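Local coordinates for protein serine acetyltransferase (Entamoeba histolytica, PDB 3Q1X) that probably transfers an acetyl group to the hydroxyl of L-serine, a step of cysteine biosynthesis, and binds L-serine between subunits of its trimer, at residues R101-D106 with V135-H140; G174-D179 with V184-T189. All coordinates share one frame; numbering follows the deposited sequence.

Interaction 1: residues R101-D106 with V135-H140; sequences RTLKTD and VYRIAH
The guanidinium of Arg137 has the methyl CG2 of Thr102 over one face, and the carboxylate of Asp106 and Leu103 CD2 at its edge. CG2 sits above the centre of the group, 3.4 Å from Arg137 CZ. Thr102 OG1 plays no part here, because it is turned back to Ser98 O in its own helix. Carboxylate and guanidinium lie nearly in one plane, 16° apart. The grip is side-on. Arg137 NE gives its hydrogen to the syn lone pair of Asp106 OD2 at 2.9 Å, with an N-H...O angle of 153°. Arg137 NH2 reaches Asp106 OD1 at 3.0 Å, less straight and tilted from both planes. A weak third bond runs from Arg137 NH2 to Asp106 OD2. The Arg137 side chain gets this far because it is extended from CG to NE. The Leu103 side chain runs alongside the Arg137 chain, pointing the other way, with Leu103 CD2 4.1 Å from Arg137 CD.

Helices 82-113 and 128-144 run roughly antiparallel here, at 145°, with segment axes 11.3 Å apart. One long side chain therefore spans most of the gap. Arg137 also gives NH1 to Ile172 O and NH2 to Lys173 O, so it ties both helices to the start of the beta-helix. Three of the four touching residues are buried. Pairing of opposite charges in this setting would be expected to keep both groups ionised, and the several bonds to the guanidinium fix its rotation.

Interaction 2: residues G174-D179 with V184-T189; sequences GHFFID and VVIGET. With SER (serine), chain B.
Ile178 meets Val184 tip to tip, its CG2 methyl 3.8 Å from Val184 CG2. Both side chains leave their backbones toward the other segment. The touching branch of Val184 is the one beside its own N, since CG1 takes the anti place (chi1 169°). A second apolar pair lies alongside. Phe176 and Ile186 point at each other from the two sides of the interior, and Phe176 CZ comes 4.0 Å from Ile186 CD1. In Phe176, CG lies anti to the backbone N (chi1 -177°), which places the ring tip CZ beside that methyl. The contact is wholly apolar, and all four residues are buried.

The next residue after Ile178, Asp179, points away from this core, to the outside of the coil. Asp179 OD2 accepts a hydrogen bond from the amino N of the bound serine at 2.7 Å. The same ligand is held by Asp114 and by Arg222 of the third subunit, so this site lies between two chains.

Strands 177-178 and 185-186 belong to two different parallel sheets of the left-handed beta-helix. Their inward side chains meet across its interior instead of pairing by backbone bonds. Ile166 of strand 165-166 packs on Ile178 and Ile186, and Ile198 of strand 197-198 packs on Phe176, Val184 and Ile186. Helix 128-144 packs on this part of the coil through Val133 and Arg137, which touch Phe176.

In the fold
Interaction 1 precedes interaction 2 along the chain, and their centres are 11 Å apart. They join directly where helix 82-113 meets the first turns of the left-handed beta-helix. Asp106 OD1 probably accepts a hydrogen bond from Phe176 N at 2.9 Å. Thr105 OG1 is also 2.9 Å from His175 N, probably hydrogen-bonded. Asp106 thus serves both the ion pair of interaction 1 and the backbone of segment 174-179. From there the chain leads to Asp179 and its bound serine. The other segment, 184-189, approaches a different site: the side chain of Ile186 is about 9 Å from another bound serine.

Interaction 1: residues R101-D106 with V135-H140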
loop_
_atom_site.group_PDB
_atom_site.type_symbol
_atom_site.label_atom_id
_atom_site.label_comp_id
_atom_site.label_asym_id
_atom_site.label_seq_id
_atom_site.Cartn_x
_atom_site.Cartn_y
_atom_site.Cartn_z
ATOM N N ARG A 101 -3.990 23.946 -14.213
ATOM C CA ARG A 101 -3.370 25.072 -13.503
ATOM C C ARG A 101 -3.111 24.728 -12.031
ATOM O O ARG A 101 -2.023 24.982 -11.505
ATOM C CB ARG A 101 -4.237 26.332 -13.643
ATOM C CG ARG A 101 -4.261 26.873 -15.071
ATOM C CD ARG A 101 -5.037 28.185 -15.231
ATOM N NE ARG A 101 -6.490 28.014 -15.197
ATOM C CZ ARG A 101 -7.285 27.942 -16.270
ATOM N NH1 ARG A 101 -6.794 28.033 -17.501
ATOM N NH2 ARG A 101 -8.588 27.784 -16.104
ATOM N N THR A 102 -4.088 24.096 -11.383
ATOM C CA THR A 102 -3.930 23.743 -9.979
ATOM C C THR A 102 -2.830 22.700 -9.795
ATOM O O THR A 102 -2.047 22.777 -8.841
ATOM C CB THR A 102 -5.237 23.214 -9.371
ATOM O OG1 THR A 102 -6.266 24.186 -9.551
ATOM C CG2 THR A 102 -5.061 22.944 -7.885
ATOM N N LEU A 103 -2.777 21.725 -10.702
ATOM C CA LEU A 103 -1.773 20.659 -10.607
ATOM C C LEU A 103 -0.358 21.222 -10.738
ATOM O O LEU A 103 0.576 20.719 -10.109
ATOM C CB LEU A 103 -2.027 19.564 -11.646
ATOM C CG LEU A 103 -3.163 18.584 -11.324
ATOM C CD1 LEU A 103 -3.379 17.654 -12.504
ATOM C CD2 LEU A 103 -2.885 17.772 -10.058
ATOM N N LYS A 104 -0.205 22.279 -11.536
ATOM C CA LYS A 104 1.085 22.963 -11.622
ATOM C C LYS A 104 1.493 23.516 -10.258
ATOM O O LYS A 104 2.653 23.365 -9.857
ATOM C CB LYS A 104 1.057 24.075 -12.678
ATOM C CG LYS A 104 1.159 23.546 -14.097
ATOM C CD LYS A 104 1.055 24.676 -15.110
ATOM C CE LYS A 104 2.356 25.454 -15.213
ATOM N NZ LYS A 104 2.200 26.693 -16.041
ATOM N N THR A 105 0.551 24.149 -9.559
ATOM C CA THR A 105 0.832 24.696 -8.220
ATOM C C THR A 105 1.167 23.592 -7.210
ATOM O O THR A 105 2.060 23.762 -6.368
ATOM C CB THR A 105 -0.315 25.582 -7.657
ATOM O OG1 THR A 105 -1.437 24.772 -7.278
ATOM C CG2 THR A 105 -0.755 26.660 -8.658
ATOM N N ASP A 106 0.465 22.462 -7.289
ATOM C CA ASP A 106 0.794 21.299 -6.453
ATOM C C ASP A 106 2.242 20.836 -6.667
ATOM O O ASP A 106 2.941 20.458 -5.715
ATOM C CB ASP A 106 -0.176 20.140 -6.719
ATOM C CG ASP A 106 -1.631 20.528 -6.496
ATOM O OD1 ASP A 106 -1.927 21.322 -5.574
ATOM O OD2 ASP A 106 -2.491 20.041 -7.249
ATOM N N VAL A 135 -5.508 12.220 -9.750
ATOM C CA VAL A 135 -6.746 11.474 -9.844
ATOM C C VAL A 135 -7.792 12.109 -8.924
ATOM O O VAL A 135 -8.932 12.296 -9.332
ATOM C CB VAL A 135 -6.520 9.977 -9.570
ATOM C CG1 VAL A 135 -7.821 9.220 -9.630
ATOM C CG2 VAL A 135 -5.500 9.391 -10.569
ATOM N N TYR A 136 -7.397 12.493 -7.708
ATOM C CA TYR A 136 -8.327 13.162 -6.796
ATOM C C TYR A 136 -9.033 14.380 -7.419
ATOM O O TYR A 136 -10.240 14.577 -7.226
ATOM C CB TYR A 136 -7.657 13.604 -5.483
ATOM C CG TYR A 136 -8.418 14.761 -4.861
ATOM C CD1 TYR A 136 -9.608 14.546 -4.155
ATOM C CD2 TYR A 136 -7.996 16.081 -5.059
ATOM C CE1 TYR A 136 -10.341 15.627 -3.634
ATOM C CE2 TYR A 136 -8.724 17.160 -4.548
ATOM C CZ TYR A 136 -9.889 16.924 -3.842
ATOM O OH TYR A 136 -10.604 17.994 -3.343
ATOM N N ARG A 137 -8.285 15.196 -8.154
ATOM C CA ARG A 137 -8.859 16.442 -8.643
ATOM C C ARG A 137 -9.963 16.176 -9.662
ATOM O O ARG A 137 -10.944 16.933 -9.755
ATOM C CB ARG A 137 -7.769 17.389 -9.155
ATOM C CG ARG A 137 -6.894 17.900 -7.999
ATOM C CD ARG A 137 -6.280 19.270 -8.263
ATOM N NE ARG A 137 -5.346 19.655 -7.200
ATOM C CZ ARG A 137 -5.714 20.180 -6.033
ATOM N NH1 ARG A 137 -7.004 20.406 -5.770
ATOM N NH2 ARG A 137 -4.794 20.495 -5.136
ATOM N N ILE A 138 -9.830 15.070 -10.390
ATOM C CA ILE A 138 -10.886 14.653 -11.310
ATOM C C ILE A 138 -12.035 13.964 -10.565
ATOM O O ILE A 138 -13.198 14.314 -10.778
ATOM C CB ILE A 138 -10.331 13.825 -12.492
ATOM C CG1 ILE A 138 -9.705 14.762 -13.546
ATOM C CG2 ILE A 138 -11.425 12.966 -13.124
ATOM C CD1 ILE A 138 -8.348 15.346 -13.175
ATOM N N ALA A 139 -11.711 13.023 -9.673
ATOM C CA ALA A 139 -12.723 12.350 -8.843
ATOM C C ALA A 139 -13.627 13.335 -8.087
ATOM O O ALA A 139 -14.841 13.109 -7.948
ATOM C CB ALA A 139 -12.062 11.378 -7.880
ATOM N N HIS A 140 -13.043 14.427 -7.600
ATOM C CA HIS A 140 -13.810 15.465 -6.914
ATOM C C HIS A 140 -14.861 16.145 -7.800
ATOM O O HIS A 140 -15.952 16.474 -7.317
ATOM C CB HIS A 140 -12.890 16.505 -6.261
ATOM C CG HIS A 140 -13.622 17.506 -5.423
ATOM N ND1 HIS A 140 -14.334 17.156 -4.296
ATOM C CD2 HIS A 140 -13.770 18.845 -5.562
ATOM C CE1 HIS A 140 -14.885 18.237 -3.775
ATOM N NE2 HIS A 140 -14.551 19.276 -4.518
#

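Interaction 2: residues G174-D179 with V184-T189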
loop_
_atom_site.group_PDB
_atom_site.type_symbol
_atom_site.label_atom_id
_atom_site.label_comp_id
_atom_site.label_asym_id
_atom_site.label_seq_id
_atom_site.Cartn_x
_atom_site.Cartn_y
_atom_site.Cartn_z
ATOM N N GLY A 174 -5.151 24.596 -3.905
ATOM C CA GLY A 174 -3.885 24.387 -4.608
ATOM C C GLY A 174 -2.637 24.427 -3.748
ATOM O O GLY A 174 -2.712 24.570 -2.530
ATOM N N HIS A 175 -1.485 24.327 -4.404
ATOM C CA HIS A 175 -0.190 24.204 -3.739
ATOM C C HIS A 175 -0.226 23.126 -2.654
ATOM O O HIS A 175 0.270 23.326 -1.542
ATOM C CB HIS A 175 0.267 25.555 -3.153
ATOM C CG HIS A 175 0.459 26.629 -4.177
ATOM N ND1 HIS A 175 1.676 26.884 -4.772
ATOM C CD2 HIS A 175 -0.412 27.519 -4.707
ATOM C CE1 HIS A 175 1.547 27.886 -5.623
ATOM N NE2 HIS A 175 0.289 28.287 -5.605
ATOM N N PHE A 176 -0.823 21.992 -2.996
ATOM C CA PHE A 176 -1.039 20.907 -2.064
ATOM C C PHE A 176 0.067 19.869 -2.213
ATOM O O PHE A 176 0.443 19.500 -3.330
ATOM C CB PHE A 176 -2.420 20.281 -2.301
ATOM C CG PHE A 176 -2.770 19.182 -1.338
ATOM C CD1 PHE A 176 -2.799 19.411 0.033
ATOM C CD2 PHE A 176 -3.074 17.918 -1.807
ATOM C CE1 PHE A 176 -3.122 18.381 0.926
ATOM C CE2 PHE A 176 -3.408 16.877 -0.923
ATOM C CZ PHE A 176 -3.429 17.113 0.448
ATOM N N PHE A 177 0.590 19.405 -1.084
ATOM C CA PHE A 177 1.660 18.403 -1.092
ATOM C C PHE A 177 1.519 17.368 0.012
ATOM O O PHE A 177 1.494 17.707 1.197
ATOM C CB PHE A 177 3.028 19.087 -1.008
ATOM C CG PHE A 177 4.210 18.134 -1.012
ATOM C CD1 PHE A 177 4.296 17.076 -1.925
ATOM C CD2 PHE A 177 5.271 18.340 -0.134
ATOM C CE1 PHE A 177 5.405 16.218 -1.930
ATOM C CE2 PHE A 177 6.389 17.496 -0.133
ATOM C CZ PHE A 177 6.453 16.430 -1.031
ATOM N N ILE A 178 1.425 16.101 -0.392
ATOM C CA ILE A 178 1.550 14.973 0.517
ATOM C C ILE A 178 2.928 14.338 0.278
ATOM O O ILE A 178 3.191 13.812 -0.795
ATOM C CB ILE A 178 0.439 13.907 0.305
ATOM C CG1 ILE A 178 -0.948 14.490 0.594
ATOM C CG2 ILE A 178 0.703 12.690 1.177
ATOM C CD1 ILE A 178 -2.084 13.747 -0.075
ATOM N N ASP A 179 3.803 14.401 1.276
ATOM C CA ASP A 179 5.104 13.754 1.196
ATOM C C ASP A 179 5.041 12.379 1.819
ATOM O O ASP A 179 4.483 12.215 2.911
ATOM C CB ASP A 179 6.165 14.585 1.923
ATOM C CG ASP A 179 7.580 14.249 1.491
ATOM O OD1 ASP A 179 7.798 13.406 0.577
ATOM O OD2 ASP A 179 8.501 14.850 2.063
ATOM N N VAL A 184 -2.016 8.264 4.880
ATOM C CA VAL A 184 -2.829 9.478 4.809
ATOM C C VAL A 184 -4.298 9.129 4.563
ATOM O O VAL A 184 -4.635 8.366 3.649
ATOM C CB VAL A 184 -2.283 10.481 3.749
ATOM C CG1 VAL A 184 -3.254 11.617 3.486
ATOM C CG2 VAL A 184 -0.949 11.029 4.204
ATOM N N VAL A 185 -5.162 9.688 5.399
ATOM C CA VAL A 185 -6.605 9.518 5.259
ATOM C C VAL A 185 -7.245 10.899 5.312
ATOM O O VAL A 185 -7.052 11.653 6.268
ATOM C CB VAL A 185 -7.198 8.587 6.353
ATOM C CG1 VAL A 185 -8.724 8.623 6.347
ATOM C CG2 VAL A 185 -6.711 7.161 6.161
ATOM N N ILE A 186 -8.007 11.228 4.273
ATOM C CA ILE A 186 -8.670 12.528 4.192
ATOM C C ILE A 186 -10.147 12.252 3.876
ATOM O O ILE A 186 -10.469 11.736 2.807
ATOM C CB ILE A 186 -8.006 13.458 3.133
ATOM C CG1 ILE A 186 -6.512 13.673 3.441
ATOM C CG2 ILE A 186 -8.746 14.793 3.043
ATOM C CD1 ILE A 186 -5.776 14.495 2.405
ATOM N N GLY A 187 -11.029 12.578 4.818
ATOM C CA GLY A 187 -12.444 12.206 4.743
ATOM C C GLY A 187 -13.338 12.980 3.788
ATOM O O GLY A 187 -12.972 14.038 3.243
ATOM N N GLU A 188 -14.537 12.436 3.607
ATOM C CA GLU A 188 -15.534 12.947 2.675
ATOM C C GLU A 188 -15.854 14.437 2.833
ATOM O O GLU A 188 -16.144 15.120 1.859
ATOM C CB GLU A 188 -16.817 12.128 2.818
ATOM C CG GLU A 188 -17.950 12.550 1.872
ATOM C CD GLU A 188 -19.100 11.556 1.848
ATOM O OE1 GLU A 188 -19.898 11.578 0.885
ATOM O OE2 GLU A 188 -19.205 10.744 2.782
ATOM N N THR A 189 -15.833 14.927 4.069
ATOM C CA THR A 189 -16.246 16.301 4.326
ATOM C C THR A 189 -15.084 17.157 4.816
ATOM O O THR A 189 -15.284 18.253 5.349
ATOM C CB THR A 189 -17.443 16.376 5.308
ATOM O OG1 THR A 189 -17.021 15.984 6.618
ATOM C CG2 THR A 189 -18.577 15.466 4.846
HETATM N N SER B . 11.118 14.115 1.973
HETATM C CA SER B . 11.630 14.908 3.132
HETATM C C SER B . 13.150 14.957 3.118
HETATM O O SER B . 13.796 14.329 2.281
HETATM C CB SER B . 11.130 14.311 4.450
HETATM O OG SER B . 11.676 13.015 4.666
HETATM O OXT SER B . 13.760 15.624 3.945
#